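Local coordinates for FBP protein (Leishmania major, PDB 5OEZ) that probably hydrolyses fructose 1,6-bisphosphate to fructose 6-phosphate and phosphate with the help of magnesium, as a homotetramer of the class 1 fructose-1,6-bisphosphatase family, at residues T8-Q20 / D188-L201. Residues are numbered along the deposited sequence; the frame is centred on the assembly and turned at random.
Sequences TPTTLTQYIIKSQ and DGFTLDPNIGEFIL
The N-terminal helix 12-18 of this fructose-1,6-bisphosphatase docks on the last hairpin of the large mixed sheet, strands 187-193 and 198-203, through a single beta bridge of T11 with I200 and an aromatic pair, Y15 and F190, packed with leucines. Two backbone hydrogen bonds flank the bridge along strand 198-203, the outermost of the sheet within this chain: L201 N donates to T10 O at 3.1 Å, and L12 N to F199 O at 2.9 Å. T11 then starts the helix with a capping box, its OG1 accepting from Q14 N while its own N donates to Q14 OE1, in the plane of that amide carbonyl. Past the cap, the phenyl ring of F190 is sandwiched between two leucines: L12 CD1 sits over one face, 3.7 Å from the ring centroid in a CH-pi contact, and L201 CD1 lies over the opposite face. The CZ edge of F190 in turn points at a face of the Y15 ring in a T-shaped pair, centroids 5.4 Å apart and planes at 72°. Just before the bridge in the chain, P9 CG rests 3.8 Å from I200 CD1, and T11 CG2 packs on CB of E198. The second subunit meets this joint through K40, in a salt bridge with E198 OE2, and through Y84 OH and S87 OG, hydrogen-bonded to P9 O and Q14 NE2. Beyond L12, the same helix carries I16, a residue of the AMP site, which is empty in this chain, packed on F28 and T29 of helix 27-47. Y15 CG stands anti to the backbone N (chi1 175°), directing the phenol toward D188; Y15 OH donates to D188 OD2 at a modelled separation of 2.3 Å, too short to take literally, while D188 OD1 accepts from H205 N.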
ATOM      1  N   THR C   8      19.123  -1.599  -3.729  1.00 86.89           N
ATOM      2  CA  THR C   8      18.884  -2.961  -4.323  1.00100.62           C
ATOM      3  C   THR C   8      18.886  -4.062  -3.246  1.00 99.28           C
ATOM      4  O   THR C   8      19.950  -4.575  -2.888  1.00127.04           O
ATOM      5  CB  THR C   8      19.935  -3.324  -5.408  1.00101.24           C
ATOM      6  OG1 THR C   8      19.881  -2.380  -6.486  1.00 87.25           O
ATOM      7  CG2 THR C   8      19.694  -4.743  -5.966  1.00105.90           C
ATOM      8  N   PRO C   9      17.698  -4.425  -2.723  1.00 99.47           N
ATOM      9  CA  PRO C   9      17.624  -5.563  -1.787  1.00 89.57           C
ATOM     10  C   PRO C   9      17.579  -6.932  -2.500  1.00 74.31           C
ATOM     11  O   PRO C   9      17.224  -7.009  -3.690  1.00 62.61           O
ATOM     12  CB  PRO C   9      16.330  -5.288  -1.022  1.00 83.33           C
ATOM     13  CG  PRO C   9      15.469  -4.566  -2.013  1.00 85.89           C
ATOM     14  CD  PRO C   9      16.405  -3.714  -2.828  1.00 88.74           C
ATOM     15  N   THR C  10      17.956  -7.983  -1.768  1.00 67.29           N
ATOM     16  CA  THR C  10      17.981  -9.360  -2.287  1.00 63.48           C
ATOM     17  C   THR C  10      16.580  -9.971  -2.264  1.00 52.72           C
ATOM     18  O   THR C  10      16.060 -10.278  -1.190  1.00 50.69           O
ATOM     19  CB  THR C  10      18.938 -10.246  -1.462  1.00 72.10           C
ATOM     20  OG1 THR C  10      20.252  -9.675  -1.485  1.00 81.73           O
ATOM     21  CG2 THR C  10      19.008 -11.689  -2.015  1.00 78.28           C
ATOM     22  N   THR C  11      15.984 -10.167  -3.440  1.00 49.11           N
ATOM     23  CA  THR C  11      14.669 -10.789  -3.524  1.00 46.26           C
ATOM     24  C   THR C  11      14.744 -12.327  -3.464  1.00 47.43           C
ATOM     25  O   THR C  11      15.794 -12.939  -3.695  1.00 51.51           O
ATOM     26  CB  THR C  11      13.892 -10.399  -4.789  1.00 46.79           C
ATOM     27  OG1 THR C  11      14.502 -10.993  -5.946  1.00 48.12           O
ATOM     28  CG2 THR C  11      13.818  -8.872  -4.931  1.00 54.20           C
ATOM     29  N   LEU C  12      13.608 -12.932  -3.136  1.00 47.33           N
ATOM     30  CA  LEU C  12      13.465 -14.392  -3.096  1.00 45.22           C
ATOM     31  C   LEU C  12      13.799 -15.025  -4.444  1.00 43.88           C
ATOM     32  O   LEU C  12      14.580 -15.962  -4.523  1.00 44.00           O
ATOM     33  CB  LEU C  12      12.056 -14.776  -2.664  1.00 44.27           C
ATOM     34  CG  LEU C  12      11.702 -16.271  -2.639  1.00 52.22           C
ATOM     35  CD1 LEU C  12      12.779 -17.124  -1.984  1.00 48.75           C
ATOM     36  CD2 LEU C  12      10.375 -16.480  -1.914  1.00 46.91           C
ATOM     37  N   THR C  13      13.259 -14.444  -5.505  1.00 44.73           N
ATOM     38  CA  THR C  13      13.568 -14.856  -6.867  1.00 47.26           C
ATOM     39  C   THR C  13      15.073 -14.833  -7.156  1.00 50.51           C
ATOM     40  O   THR C  13      15.590 -15.758  -7.786  1.00 54.97           O
ATOM     41  CB  THR C  13      12.787 -13.978  -7.868  1.00 45.62           C
ATOM     42  OG1 THR C  13      11.397 -14.264  -7.736  1.00 46.08           O
ATOM     43  CG2 THR C  13      13.207 -14.231  -9.298  1.00 51.72           C
ATOM     44  N   GLN C  14      15.754 -13.758  -6.764  1.00 49.74           N
ATOM     45  CA  GLN C  14      17.205 -13.654  -6.962  1.00 52.93           C
ATOM     46  C   GLN C  14      17.927 -14.750  -6.189  1.00 51.98           C
ATOM     47  O   GLN C  14      18.835 -15.367  -6.705  1.00 54.93           O
ATOM     48  CB  GLN C  14      17.743 -12.309  -6.474  1.00 54.37           C
ATOM     49  CG  GLN C  14      17.691 -11.170  -7.464  1.00 55.14           C
ATOM     50  CD  GLN C  14      18.171  -9.870  -6.828  1.00 56.34           C
ATOM     51  OE1 GLN C  14      17.806  -9.539  -5.692  1.00 55.16           O
ATOM     52  NE2 GLN C  14      18.983  -9.127  -7.551  1.00 58.49           N
ATOM     53  N   TYR C  15      17.536 -14.934  -4.937  1.00 50.54           N
ATOM     54  CA  TYR C  15      18.127 -15.951  -4.072  1.00 58.73           C
ATOM     55  C   TYR C  15      18.011 -17.362  -4.696  1.00 54.95           C
ATOM     56  O   TYR C  15      18.978 -18.099  -4.734  1.00 53.35           O
ATOM     57  CB  TYR C  15      17.467 -15.890  -2.677  1.00 60.13           C
ATOM     58  CG  TYR C  15      17.894 -16.969  -1.697  1.00 63.16           C
ATOM     59  CD1 TYR C  15      17.210 -18.192  -1.617  1.00 76.56           C
ATOM     60  CD2 TYR C  15      18.980 -16.769  -0.856  1.00 81.37           C
ATOM     61  CE1 TYR C  15      17.608 -19.181  -0.726  1.00 88.68           C
ATOM     62  CE2 TYR C  15      19.389 -17.752   0.035  1.00 81.17           C
ATOM     63  CZ  TYR C  15      18.705 -18.949   0.093  1.00 90.33           C
ATOM     64  OH  TYR C  15      19.126 -19.909   0.971  1.00111.59           O
ATOM     65  N   ILE C  16      16.831 -17.692  -5.211  1.00 51.17           N
ATOM     66  CA  ILE C  16      16.573 -18.988  -5.853  1.00 52.19           C
ATOM     67  C   ILE C  16      17.445 -19.178  -7.096  1.00 61.41           C
ATOM     68  O   ILE C  16      18.035 -20.249  -7.278  1.00 64.25           O
ATOM     69  CB  ILE C  16      15.087 -19.138  -6.261  1.00 52.80           C
ATOM     70  CG1 ILE C  16      14.160 -19.136  -5.037  1.00 56.37           C
ATOM     71  CG2 ILE C  16      14.847 -20.396  -7.078  1.00 58.00           C
ATOM     72  CD1 ILE C  16      14.254 -20.342  -4.151  1.00 58.99           C
ATOM     73  N   ILE C  17      17.514 -18.151  -7.945  1.00 64.87           N
ATOM     74  CA  ILE C  17      18.291 -18.216  -9.196  1.00 67.48           C
ATOM     75  C   ILE C  17      19.773 -18.404  -8.902  1.00 67.35           C
ATOM     76  O   ILE C  17      20.430 -19.206  -9.554  1.00 67.32           O
ATOM     77  CB  ILE C  17      18.076 -16.957 -10.086  1.00 64.16           C
ATOM     78  CG1 ILE C  17      16.650 -16.955 -10.645  1.00 60.24           C
ATOM     79  CG2 ILE C  17      19.071 -16.911 -11.244  1.00 60.12           C
ATOM     80  CD1 ILE C  17      16.223 -15.638 -11.255  1.00 62.63           C
ATOM     81  N   LYS C  18      20.283 -17.640  -7.936  1.00 69.50           N
ATOM     82  CA  LYS C  18      21.681 -17.695  -7.545  1.00 68.57           C
ATOM     83  C   LYS C  18      22.039 -19.065  -6.969  1.00 69.64           C
ATOM     84  O   LYS C  18      23.110 -19.594  -7.248  1.00 82.90           O
ATOM     85  CB  LYS C  18      22.001 -16.562  -6.551  1.00 71.58           C
ATOM     86  CG  LYS C  18      23.483 -16.477  -6.168  1.00 87.91           C
ATOM     87  CD  LYS C  18      24.339 -16.009  -7.369  1.00 95.83           C
ATOM     88  CE  LYS C  18      25.766 -16.468  -7.492  1.00103.14           C
ATOM     89  NZ  LYS C  18      26.608 -15.877  -6.441  1.00107.19           N
ATOM     90  N   SER C  19      21.117 -19.654  -6.216  1.00 78.46           N
ATOM     91  CA  SER C  19      21.350 -20.934  -5.543  1.00 79.88           C
ATOM     92  C   SER C  19      21.182 -22.188  -6.425  1.00 79.57           C
ATOM     93  O   SER C  19      21.232 -23.288  -5.903  1.00 75.86           O
ATOM     94  CB  SER C  19      20.409 -21.055  -4.345  1.00 77.88           C
ATOM     95  OG  SER C  19      19.112 -21.402  -4.780  1.00 80.05           O
ATOM     96  N   GLN C  20      20.971 -22.030  -7.730  1.00 88.30           N
ATOM     97  CA  GLN C  20      20.914 -23.159  -8.658  1.00 96.25           C
ATOM     98  C   GLN C  20      22.199 -23.181  -9.478  1.00108.82           C
ATOM     99  O   GLN C  20      22.864 -22.151  -9.586  1.00113.33           O
ATOM    100  CB  GLN C  20      19.665 -23.055  -9.550  1.00102.42           C
ATOM    101  CG  GLN C  20      18.390 -23.497  -8.812  1.00116.25           C
ATOM    102  CD  GLN C  20      17.264 -23.956  -9.727  1.00111.60           C
ATOM    103  OE1 GLN C  20      16.652 -23.146 -10.409  1.00 96.21           O
ATOM    104  NE2 GLN C  20      16.981 -25.264  -9.740  1.00118.30           N
ATOM    105  N   ASP C 188      15.812 -20.386   5.186  1.00 38.91           N
ATOM    106  CA  ASP C 188      15.884 -18.930   5.039  1.00 39.63           C
ATOM    107  C   ASP C 188      14.520 -18.305   5.101  1.00 38.58           C
ATOM    108  O   ASP C 188      13.553 -18.844   4.567  1.00 40.58           O
ATOM    109  CB  ASP C 188      16.581 -18.576   3.747  1.00 46.65           C
ATOM    110  CG  ASP C 188      17.986 -19.123   3.704  1.00 61.50           C
ATOM    111  OD1 ASP C 188      18.872 -18.527   4.341  1.00 61.32           O
ATOM    112  OD2 ASP C 188      18.184 -20.185   3.080  1.00 72.09           O
ATOM    113  N   GLY C 189      14.450 -17.166   5.783  1.00 38.13           N
ATOM    114  CA  GLY C 189      13.210 -16.445   5.982  1.00 34.70           C
ATOM    115  C   GLY C 189      13.189 -15.153   5.209  1.00 36.39           C
ATOM    116  O   GLY C 189      14.162 -14.401   5.210  1.00 39.40           O
ATOM    117  N   PHE C 190      12.063 -14.898   4.559  1.00 36.83           N
ATOM    118  CA  PHE C 190      11.859 -13.717   3.759  1.00 35.92           C
ATOM    119  C   PHE C 190      10.652 -12.965   4.281  1.00 38.55           C
ATOM    120  O   PHE C 190       9.745 -13.559   4.850  1.00 36.82           O
ATOM    121  CB  PHE C 190      11.650 -14.099   2.289  1.00 36.05           C
ATOM    122  CG  PHE C 190      12.808 -14.848   1.695  1.00 37.61           C
ATOM    123  CD1 PHE C 190      12.991 -16.198   1.972  1.00 39.37           C
ATOM    124  CD2 PHE C 190      13.710 -14.216   0.866  1.00 39.38           C
ATOM    125  CE1 PHE C 190      14.064 -16.896   1.446  1.00 42.22           C
ATOM    126  CE2 PHE C 190      14.786 -14.906   0.329  1.00 45.84           C
ATOM    127  CZ  PHE C 190      14.958 -16.257   0.618  1.00 45.03           C
ATOM    128  N   THR C 191      10.640 -11.654   4.050  1.00 37.90           N
ATOM    129  CA  THR C 191       9.543 -10.800   4.437  1.00 39.39           C
ATOM    130  C   THR C 191       9.066 -10.019   3.230  1.00 41.13           C
ATOM    131  O   THR C 191       9.864  -9.489   2.457  1.00 53.92           O
ATOM    132  CB  THR C 191       9.974  -9.872   5.587  1.00 48.15           C
ATOM    133  OG1 THR C 191      10.416 -10.683   6.683  1.00 52.77           O
ATOM    134  CG2 THR C 191       8.825  -8.988   6.065  1.00 47.92           C
ATOM    135  N   LEU C 192       7.751  -9.918   3.092  1.00 43.34           N
ATOM    136  CA  LEU C 192       7.141  -9.207   1.982  1.00 45.77           C
ATOM    137  C   LEU C 192       7.307  -7.703   2.186  1.00 46.85           C
ATOM    138  O   LEU C 192       6.898  -7.172   3.207  1.00 43.27           O
ATOM    139  CB  LEU C 192       5.653  -9.548   1.867  1.00 46.60           C
ATOM    140  CG  LEU C 192       4.816  -8.853   0.784  1.00 49.78           C
ATOM    141  CD1 LEU C 192       5.379  -9.118  -0.601  1.00 51.81           C
ATOM    142  CD2 LEU C 192       3.372  -9.325   0.859  1.00 53.98           C
ATOM    143  N   ASP C 193       7.926  -7.039   1.217  1.00 52.08           N
ATOM    144  CA  ASP C 193       7.991  -5.580   1.182  1.00 52.13           C
ATOM    145  C   ASP C 193       6.761  -5.114   0.399  1.00 55.65           C
ATOM    146  O   ASP C 193       6.725  -5.242  -0.824  1.00 56.70           O
ATOM    147  CB  ASP C 193       9.271  -5.099   0.512  1.00 52.28           C
ATOM    148  CG  ASP C 193       9.411  -3.568   0.530  1.00 62.33           C
ATOM    149  OD1 ASP C 193       8.380  -2.852   0.539  1.00 63.69           O
ATOM    150  OD2 ASP C 193      10.561  -3.079   0.507  1.00 58.30           O
ATOM    151  N   PRO C 194       5.742  -4.580   1.097  1.00 63.25           N
ATOM    152  CA  PRO C 194       4.502  -4.224   0.396  1.00 65.34           C
ATOM    153  C   PRO C 194       4.669  -3.071  -0.618  1.00 65.77           C
ATOM    154  O   PRO C 194       3.890  -2.978  -1.560  1.00 62.88           O
ATOM    155  CB  PRO C 194       3.561  -3.822   1.537  1.00 70.97           C
ATOM    156  CG  PRO C 194       4.460  -3.352   2.629  1.00 70.60           C
ATOM    157  CD  PRO C 194       5.715  -4.170   2.516  1.00 72.74           C
ATOM    158  N   ASN C 195       5.691  -2.241  -0.441  1.00 56.97           N
ATOM    159  CA  ASN C 195       5.997  -1.172  -1.392  1.00 69.23           C
ATOM    160  C   ASN C 195       6.501  -1.614  -2.763  1.00 65.00           C
ATOM    161  O   ASN C 195       6.333  -0.873  -3.719  1.00 65.54           O
ATOM    162  CB  ASN C 195       6.986  -0.195  -0.763  1.00 75.30           C
ATOM    163  CG  ASN C 195       6.403   0.483   0.457  1.00 83.48           C
ATOM    164  OD1 ASN C 195       5.198   0.754   0.514  1.00 82.61           O
ATOM    165  ND2 ASN C 195       7.240   0.765   1.435  1.00 98.27           N
ATOM    166  N   ILE C 196       7.111  -2.793  -2.867  1.00 58.33           N
ATOM    167  CA  ILE C 196       7.559  -3.317  -4.167  1.00 56.22           C
ATOM    168  C   ILE C 196       6.981  -4.680  -4.542  1.00 59.86           C
ATOM    169  O   ILE C 196       7.291  -5.200  -5.604  1.00 69.59           O
ATOM    170  CB  ILE C 196       9.110  -3.338  -4.268  1.00 61.40           C
ATOM    171  CG1 ILE C 196       9.749  -4.214  -3.180  1.00 63.03           C
ATOM    172  CG2 ILE C 196       9.641  -1.912  -4.187  1.00 67.28           C
ATOM    173  CD1 ILE C 196      11.263  -4.254  -3.198  1.00 61.70           C
ATOM    174  N   GLY C 197       6.128  -5.247  -3.690  1.00 59.59           N
ATOM    175  CA  GLY C 197       5.561  -6.569  -3.911  1.00 55.71           C
ATOM    176  C   GLY C 197       6.582  -7.658  -4.174  1.00 55.97           C
ATOM    177  O   GLY C 197       6.449  -8.425  -5.121  1.00 56.76           O
ATOM    178  N   GLU C 198       7.621  -7.698  -3.355  1.00 53.57           N
ATOM    179  CA  GLU C 198       8.655  -8.723  -3.463  1.00 51.63           C
ATOM    180  C   GLU C 198       8.964  -9.206  -2.055  1.00 48.77           C
ATOM    181  O   GLU C 198       8.918  -8.442  -1.096  1.00 41.54           O
ATOM    182  CB  GLU C 198       9.932  -8.170  -4.101  1.00 59.66           C
ATOM    183  CG  GLU C 198       9.795  -7.686  -5.548  1.00 83.07           C
ATOM    184  CD  GLU C 198       9.787  -8.795  -6.599  1.00 85.43           C
ATOM    185  OE1 GLU C 198      10.147  -9.949  -6.283  1.00 74.54           O
ATOM    186  OE2 GLU C 198       9.436  -8.490  -7.766  1.00 80.02           O
ATOM    187  N   PHE C 199       9.313 -10.478  -1.963  1.00 49.07           N
ATOM    188  CA  PHE C 199       9.845 -11.058  -0.752  1.00 45.52           C
ATOM    189  C   PHE C 199      11.334 -10.770  -0.687  1.00 46.23           C
ATOM    190  O   PHE C 199      12.047 -11.017  -1.646  1.00 47.25           O
ATOM    191  CB  PHE C 199       9.551 -12.560  -0.736  1.00 44.64           C
ATOM    192  CG  PHE C 199       8.122 -12.860  -0.430  1.00 41.13           C
ATOM    193  CD1 PHE C 199       7.687 -12.880   0.892  1.00 44.60           C
ATOM    194  CD2 PHE C 199       7.207 -13.052  -1.441  1.00 39.24           C
ATOM    195  CE1 PHE C 199       6.365 -13.123   1.201  1.00 39.54           C
ATOM    196  CE2 PHE C 199       5.878 -13.274  -1.143  1.00 39.31           C
ATOM    197  CZ  PHE C 199       5.458 -13.311   0.175  1.00 39.63           C
ATOM    198  N   ILE C 200      11.767 -10.230   0.448  1.00 46.63           N
ATOM    199  CA  ILE C 200      13.119  -9.759   0.681  1.00 47.05           C
ATOM    200  C   ILE C 200      13.704 -10.678   1.738  1.00 51.62           C
ATOM    201  O   ILE C 200      13.000 -11.087   2.657  1.00 43.38           O
ATOM    202  CB  ILE C 200      13.085  -8.301   1.218  1.00 51.14           C
ATOM    203  CG1 ILE C 200      12.444  -7.355   0.193  1.00 58.62           C
ATOM    204  CG2 ILE C 200      14.468  -7.795   1.602  1.00 55.41           C
ATOM    205  CD1 ILE C 200      13.058  -7.395  -1.202  1.00 55.21           C
ATOM    206  N   LEU C 201      14.993 -10.983   1.617  1.00 47.99           N
ATOM    207  CA  LEU C 201      15.670 -11.829   2.582  1.00 46.65           C
ATOM    208  C   LEU C 201      15.885 -11.063   3.885  1.00 50.84           C
ATOM    209  O   LEU C 201      16.473  -9.980   3.879  1.00 46.26           O
ATOM    210  CB  LEU C 201      17.017 -12.302   2.016  1.00 53.01           C
ATOM    211  CG  LEU C 201      17.916 -13.152   2.916  1.00 52.73           C
ATOM    212  CD1 LEU C 201      17.250 -14.460   3.289  1.00 58.66           C
ATOM    213  CD2 LEU C 201      19.235 -13.417   2.222  1.00 52.53           C
TER